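Side-chain contacts in transmembrane beta-barrels (Synthetic construct, PDB 6X9Z), which is a de novo designed protein, built as a closed eight-stranded antiparallel beta-barrel intended to span a lipid membrane: residues Y42-N45 with L49-L52; Y92-S95 with A99-V102. One frame throughout, in Å; residues are numbered along the deposited sequence.

Contact 1: Y42-N45 with L49-L52; sequences YGWN and LNFL
Gly43 lies against one face of the Phe51 ring, its CA 3.9 Å from the ring centroid and 24° off the normal, a CH-pi contact displaced toward the rim of the ring. Phe51 reaches it because CG sits between the backbone N and the carbonyl carbon (chi1 64°), which folds the ring back over the neighbouring strand; Gly43, having no side chain, lets it come down onto the backbone. The Trp44 indole is met at its edge instead: Asn50 OD1 lies in the ring plane, 3.0 Å from CD1, with the amide turned 51° from the indole. The other end of the same amide faces Tyr42, whose ring is clearly tilted to it. Tyr42 OH comes within 3.1 Å of Asn50 ND2, but the angle is too poor for a hydrogen bond, and the two side chains meet by packing, the phenol end lying against Asn50 CB and CG. Asn50 CG lies beside the backbone N and anti to the carbonyl carbon, which puts the amide between Tyr42 and Trp44 on the outer face.

Between the two faces, backbone bonds hold the hairpin of strands 36-45 and 49-59. Gly43 N donates to Phe51 O in a nearly straight bond, and Phe51 N returns one to Gly43 O. Beyond them, Asn45 N reaches Leu49 O at 3.0 Å. On the inner face, Asn45 turns its amide to Ser47 in the turn and to Asp23 and Thr21 at the adjoining hairpin, while Phe51 also touches Val25 and Glu75 on the flanking strands.

The chemistry therefore divides by face: inside, a phenyl ring seated on bare glycine backbone; outside, a tyrosine and a tryptophan, a placement consistent with the aromatic girdle of natural membrane barrels, with an asparagine amide probably adding weak polar attraction at the indole edge.

Contact 2: Y92-S95 with A99-V102; sequences YRVS and ALMV
Tyr92 and Leu100 form an antiparallel hydrogen-bonded pair near the turn of a beta hairpin, strands 82-93 and 98-106 of the eight-stranded barrel. This is the tight part of the contact. Tyr92 N donates to Leu100 O at 2.7 Å, almost straight at 175° and in the carbonyl plane. The return bond, from Leu100 N to Tyr92 O, is 2.8 Å long and meets its carbonyl from above the plane. That same Tyr92 O also receives a CA-H...O contact from Ala99 CA at 3.3 Å. Next along, Arg93 and Ala99 make a non-hydrogen-bonded pair whose CA atoms stand 4.1 Å apart, and the small Ala99 CB packs against the Arg93 backbone.

The looser part lies on the barrel's outer surface, where the side chains of Tyr92, Val94, Leu100 and Val102 meet mainly by apolar contact. Val94 has already left the strand for the turn, yet its CG1 comes back to Leu100, 3.7 Å from CG, the two side chains crossing at about a right angle. Its CG2 hangs more distantly over the Ala99 backbone. Tyr92 also touches Leu66 of strand 66-77, which carries the apolar surface on to the next strand of the barrel.

Arg93 turns to another turn of the chain, making a salt bridge with Asp65, just before the neighbouring strand 66-77, whereas Ser95 bonds within its own, from OG to Asn97 N.

At the far end from the turn, the Tyr92 ring swings along the strand toward Val102, CG lying beside the backbone N (chi1 -62°). Val102 CG2 meets it at the rim, in the ring plane, 3.5 Å from CE1.

In the fold
Contacts 1 and 2 belong to the same closed barrel but lie on opposite sides of its centre, their own centres about 23 Å apart and without touching. Each ties together two consecutive strands beside the turn that joins them: 42-45 with 49-52 in one hairpin, 92-95 with 99-102 in another. Contact 1 is partly buried and works on both faces of the sheet, with aromatic and amide groups outside and a ring packed inward. Contact 2 is a surface contact, its side chains meeting on the outside through apolar contacts, a tyrosine ring among them. Backbone hydrogen bonding is common to both; glycine-aromatic packing distinguishes the first, apolar surface contacts the second.

Contact 1: Y42-N45 with L49-L52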
ATOM      1  N   TYR A  42      -9.360  -2.175   0.231  1.00 37.35           N
ATOM      2  CA  TYR A  42     -10.478  -1.828   1.096  1.00 38.14           C
ATOM      3  C   TYR A  42      -9.943  -1.681   2.511  1.00 37.80           C
ATOM      4  O   TYR A  42      -9.228  -2.562   3.004  1.00 36.61           O
ATOM      5  CB  TYR A  42     -11.576  -2.891   1.033  1.00 39.23           C
ATOM      6  CG  TYR A  42     -12.840  -2.542   1.792  1.00 41.28           C
ATOM      7  CD1 TYR A  42     -13.894  -1.887   1.168  1.00 42.09           C
ATOM      8  CD2 TYR A  42     -12.981  -2.878   3.130  1.00 41.71           C
ATOM      9  CE1 TYR A  42     -15.053  -1.571   1.862  1.00 44.21           C
ATOM     10  CE2 TYR A  42     -14.132  -2.567   3.830  1.00 43.02           C
ATOM     11  CZ  TYR A  42     -15.166  -1.917   3.191  1.00 44.19           C
ATOM     12  OH  TYR A  42     -16.317  -1.605   3.884  1.00 49.95           O
ATOM     13  N   GLY A  43     -10.275  -0.565   3.151  1.00 38.51           N
ATOM     14  CA  GLY A  43      -9.737  -0.274   4.458  1.00 38.08           C
ATOM     15  C   GLY A  43     -10.803   0.111   5.457  1.00 38.21           C
ATOM     16  O   GLY A  43     -11.881   0.590   5.089  1.00 39.01           O
ATOM     17  N   TRP A  44     -10.506  -0.108   6.731  1.00 37.05           N
ATOM     18  CA  TRP A  44     -11.391   0.252   7.826  1.00 37.10           C
ATOM     19  C   TRP A  44     -10.603   1.067   8.839  1.00 37.10           C
ATOM     20  O   TRP A  44      -9.494   0.681   9.220  1.00 36.48           O
ATOM     21  CB  TRP A  44     -11.989  -0.997   8.481  1.00 37.28           C
ATOM     22  CG  TRP A  44     -12.747  -0.707   9.733  1.00 36.98           C
ATOM     23  CD1 TRP A  44     -14.038  -0.282   9.832  0.60 37.08           C
ATOM     24  CD2 TRP A  44     -12.259  -0.824  11.075  0.89 36.33           C
ATOM     25  NE1 TRP A  44     -14.385  -0.125  11.153  1.00 36.55           N
ATOM     26  CE2 TRP A  44     -13.309  -0.452  11.936  1.00 36.73           C
ATOM     27  CE3 TRP A  44     -11.037  -1.209  11.631  1.00 35.84           C
ATOM     28  CZ2 TRP A  44     -13.172  -0.450  13.321  1.00 36.35           C
ATOM     29  CZ3 TRP A  44     -10.901  -1.204  13.003  1.00 35.82           C
ATOM     30  CH2 TRP A  44     -11.963  -0.830  13.835  1.00 35.97           C
ATOM     31  N   ASN A  45     -11.172   2.195   9.259  1.00 37.26           N
ATOM     32  CA  ASN A  45     -10.570   3.067  10.255  1.00 36.64           C
ATOM     33  C   ASN A  45     -11.359   2.945  11.550  1.00 36.22           C
ATOM     34  O   ASN A  45     -12.593   2.932  11.535  1.00 36.24           O
ATOM     35  CB  ASN A  45     -10.552   4.519   9.760  1.00 37.38           C
ATOM     36  CG  ASN A  45      -9.882   5.473  10.740  1.00 36.66           C
ATOM     37  OD1 ASN A  45     -10.532   6.038  11.619  1.00 35.95           O
ATOM     38  ND2 ASN A  45      -8.581   5.674  10.571  1.00 36.92           N
ATOM     39  N   LEU A  49     -15.282   4.280   9.728  1.00 38.70           N
ATOM     40  CA  LEU A  49     -15.127   4.943   8.438  1.00 40.06           C
ATOM     41  C   LEU A  49     -14.444   3.938   7.509  1.00 40.83           C
ATOM     42  O   LEU A  49     -13.238   3.708   7.634  1.00 39.80           O
ATOM     43  CB  LEU A  49     -14.317   6.222   8.580  1.00 40.04           C
ATOM     44  CG  LEU A  49     -14.010   7.028   7.317  1.00 43.07           C
ATOM     45  CD1 LEU A  49     -15.266   7.707   6.809  1.00 45.12           C
ATOM     46  CD2 LEU A  49     -12.920   8.057   7.579  1.00 42.91           C
ATOM     47  N   ASN A  50     -15.225   3.326   6.627  1.00 41.49           N
ATOM     48  CA  ASN A  50     -14.699   2.469   5.575  1.00 41.28           C
ATOM     49  C   ASN A  50     -14.352   3.313   4.357  0.87 41.80           C
ATOM     50  O   ASN A  50     -14.946   4.368   4.122  1.00 43.35           O
ATOM     51  CB  ASN A  50     -15.714   1.395   5.180  1.00 42.30           C
ATOM     52  CG  ASN A  50     -15.959   0.379   6.280  1.00 41.21           C
ATOM     53  OD1 ASN A  50     -15.038  -0.022   6.990  1.00 41.21           O
ATOM     54  ND2 ASN A  50     -17.207  -0.055   6.414  1.00 42.24           N
ATOM     55  N   PHE A  51     -13.387   2.839   3.571  1.00 40.95           N
ATOM     56  CA  PHE A  51     -13.003   3.571   2.375  1.00 42.11           C
ATOM     57  C   PHE A  51     -12.478   2.613   1.318  1.00 41.68           C
ATOM     58  O   PHE A  51     -11.819   1.618   1.628  1.00 41.02           O
ATOM     59  CB  PHE A  51     -11.944   4.638   2.675  1.00 42.43           C
ATOM     60  CG  PHE A  51     -10.641   4.078   3.156  1.00 41.66           C
ATOM     61  CD1 PHE A  51      -9.632   3.757   2.261  1.00 42.08           C
ATOM     62  CD2 PHE A  51     -10.420   3.875   4.505  1.00 41.20           C
ATOM     63  CE1 PHE A  51      -8.432   3.241   2.703  1.00 42.29           C
ATOM     64  CE2 PHE A  51      -9.220   3.361   4.955  1.00 40.78           C
ATOM     65  CZ  PHE A  51      -8.224   3.043   4.053  1.00 40.75           C
ATOM     66  N   LEU A  52     -12.776   2.939   0.065  0.70 42.38           N
ATOM     67  CA  LEU A  52     -12.234   2.246  -1.094  1.00 41.87           C
ATOM     68  C   LEU A  52     -11.064   3.066  -1.623  1.00 42.00           C
ATOM     69  O   LEU A  52     -11.222   4.255  -1.926  0.53 42.80           O
ATOM     70  CB  LEU A  52     -13.311   2.067  -2.165  1.00 42.74           C
ATOM     71  CG  LEU A  52     -13.175   0.951  -3.201  1.00 43.49           C
ATOM     72  CD1 LEU A  52     -14.529   0.679  -3.842  1.00 44.40           C
ATOM     73  CD2 LEU A  52     -12.153   1.308  -4.263  1.00 42.30           C
TER

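Contact 2: Y92-S95 with A99-V102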
ATOM      1  N   TYR A  92      10.112  -6.014   1.968  1.00 31.18           N
ATOM      2  CA  TYR A  92      11.281  -6.788   2.370  1.00 31.95           C
ATOM      3  C   TYR A  92      10.940  -8.264   2.181  1.00 32.22           C
ATOM      4  O   TYR A  92      10.212  -8.848   2.986  1.00 31.90           O
ATOM      5  CB  TYR A  92      11.664  -6.470   3.812  1.00 32.06           C
ATOM      6  CG  TYR A  92      12.040  -5.019   4.019  1.00 32.17           C
ATOM      7  CD1 TYR A  92      11.079  -4.063   4.328  1.00 31.32           C
ATOM      8  CD2 TYR A  92      13.357  -4.605   3.885  1.00 32.83           C
ATOM      9  CE1 TYR A  92      11.428  -2.737   4.512  1.00 31.97           C
ATOM     10  CE2 TYR A  92      13.714  -3.287   4.063  1.00 32.12           C
ATOM     11  CZ  TYR A  92      12.750  -2.356   4.375  1.00 32.71           C
ATOM     12  OH  TYR A  92      13.118  -1.041   4.547  1.00 33.29           O
ATOM     13  N   ARG A  93      11.463  -8.859   1.111  1.00 32.94           N
ATOM     14  CA  ARG A  93      11.198 -10.265   0.832  1.00 33.63           C
ATOM     15  C   ARG A  93      11.726 -11.142   1.958  1.00 34.19           C
ATOM     16  O   ARG A  93      12.882 -11.015   2.374  1.00 34.99           O
ATOM     17  CB  ARG A  93      11.832 -10.659  -0.504  1.00 34.79           C
ATOM     18  CG  ARG A  93      12.225 -12.128  -0.647  1.00 36.99           C
ATOM     19  CD  ARG A  93      13.705 -12.330  -0.336  1.00 39.83           C
ATOM     20  NE  ARG A  93      14.324 -13.376  -1.142  1.00 44.85           N
ATOM     21  CZ  ARG A  93      15.628 -13.627  -1.150  1.00 52.24           C
ATOM     22  NH1 ARG A  93      16.115 -14.595  -1.916  1.00 56.64           N
ATOM     23  NH2 ARG A  93      16.447 -12.908  -0.392  1.00 46.10           N
ATOM     24  N   VAL A  94      10.870 -12.027   2.463  1.00 33.53           N
ATOM     25  CA  VAL A  94      11.284 -13.026   3.443  1.00 33.36           C
ATOM     26  C   VAL A  94      11.108 -14.447   2.941  1.00 32.85           C
ATOM     27  O   VAL A  94      11.679 -15.373   3.536  1.00 32.74           O
ATOM     28  CB  VAL A  94      10.551 -12.843   4.789  1.00 32.24           C
ATOM     29  CG1 VAL A  94      11.006 -11.559   5.461  0.45 31.98           C
ATOM     30  CG2 VAL A  94       9.046 -12.848   4.590  1.00 31.87           C
ATOM     31  N   SER A  95      10.345 -14.656   1.875  1.00 32.73           N
ATOM     32  CA  SER A  95      10.252 -15.955   1.226  1.00 32.67           C
ATOM     33  C   SER A  95       9.882 -15.718  -0.227  1.00 33.32           C
ATOM     34  O   SER A  95       9.581 -14.584  -0.620  0.87 33.20           O
ATOM     35  CB  SER A  95       9.212 -16.851   1.915  1.00 32.49           C
ATOM     36  OG  SER A  95       7.918 -16.597   1.400  1.00 32.61           O
ATOM     37  N   ALA A  99       6.449 -11.300   1.850  1.00 30.43           N
ATOM     38  CA  ALA A  99       7.282 -10.124   2.025  1.00 30.51           C
ATOM     39  C   ALA A  99       6.707  -9.293   3.159  1.00 30.83           C
ATOM     40  O   ALA A  99       5.490  -9.236   3.346  1.00 29.81           O
ATOM     41  CB  ALA A  99       7.364  -9.294   0.740  1.00 30.25           C
ATOM     42  N   LEU A 100       7.595  -8.669   3.924  1.00 30.31           N
ATOM     43  CA  LEU A 100       7.189  -7.727   4.954  1.00 30.39           C
ATOM     44  C   LEU A 100       7.065  -6.342   4.344  1.00 31.06           C
ATOM     45  O   LEU A 100       7.885  -5.935   3.518  1.00 29.97           O
ATOM     46  CB  LEU A 100       8.191  -7.706   6.104  1.00 30.01           C
ATOM     47  CG  LEU A 100       8.499  -9.097   6.653  1.00 30.29           C
ATOM     48  CD1 LEU A 100       9.536  -8.999   7.743  1.00 30.83           C
ATOM     49  CD2 LEU A 100       7.227  -9.765   7.150  1.00 30.23           C
ATOM     50  N   MET A 101       6.029  -5.624   4.757  1.00 30.30           N
ATOM     51  CA  MET A 101       5.664  -4.357   4.146  1.00 30.53           C
ATOM     52  C   MET A 101       5.669  -3.277   5.212  1.00 31.53           C
ATOM     53  O   MET A 101       5.071  -3.447   6.278  1.00 31.58           O
ATOM     54  CB  MET A 101       4.292  -4.460   3.485  1.00 30.64           C
ATOM     55  CG  MET A 101       3.806  -3.194   2.816  1.00 30.63           C
ATOM     56  SD  MET A 101       2.192  -3.509   2.085  1.00 33.42           S
ATOM     57  CE  MET A 101       1.833  -1.929   1.334  1.00 33.64           C
ATOM     58  N   VAL A 102       6.361  -2.182   4.931  1.00 31.30           N
ATOM     59  CA  VAL A 102       6.343  -0.996   5.774  1.00 31.73           C
ATOM     60  C   VAL A 102       6.146   0.205   4.865  1.00 32.31           C
ATOM     61  O   VAL A 102       6.702   0.263   3.761  1.00 31.54           O
ATOM     62  CB  VAL A 102       7.627  -0.853   6.616  1.00 31.59           C
ATOM     63  CG1 VAL A 102       7.803  -2.065   7.515  1.00 31.22           C
ATOM     64  CG2 VAL A 102       8.843  -0.665   5.724  1.00 31.71           C
TER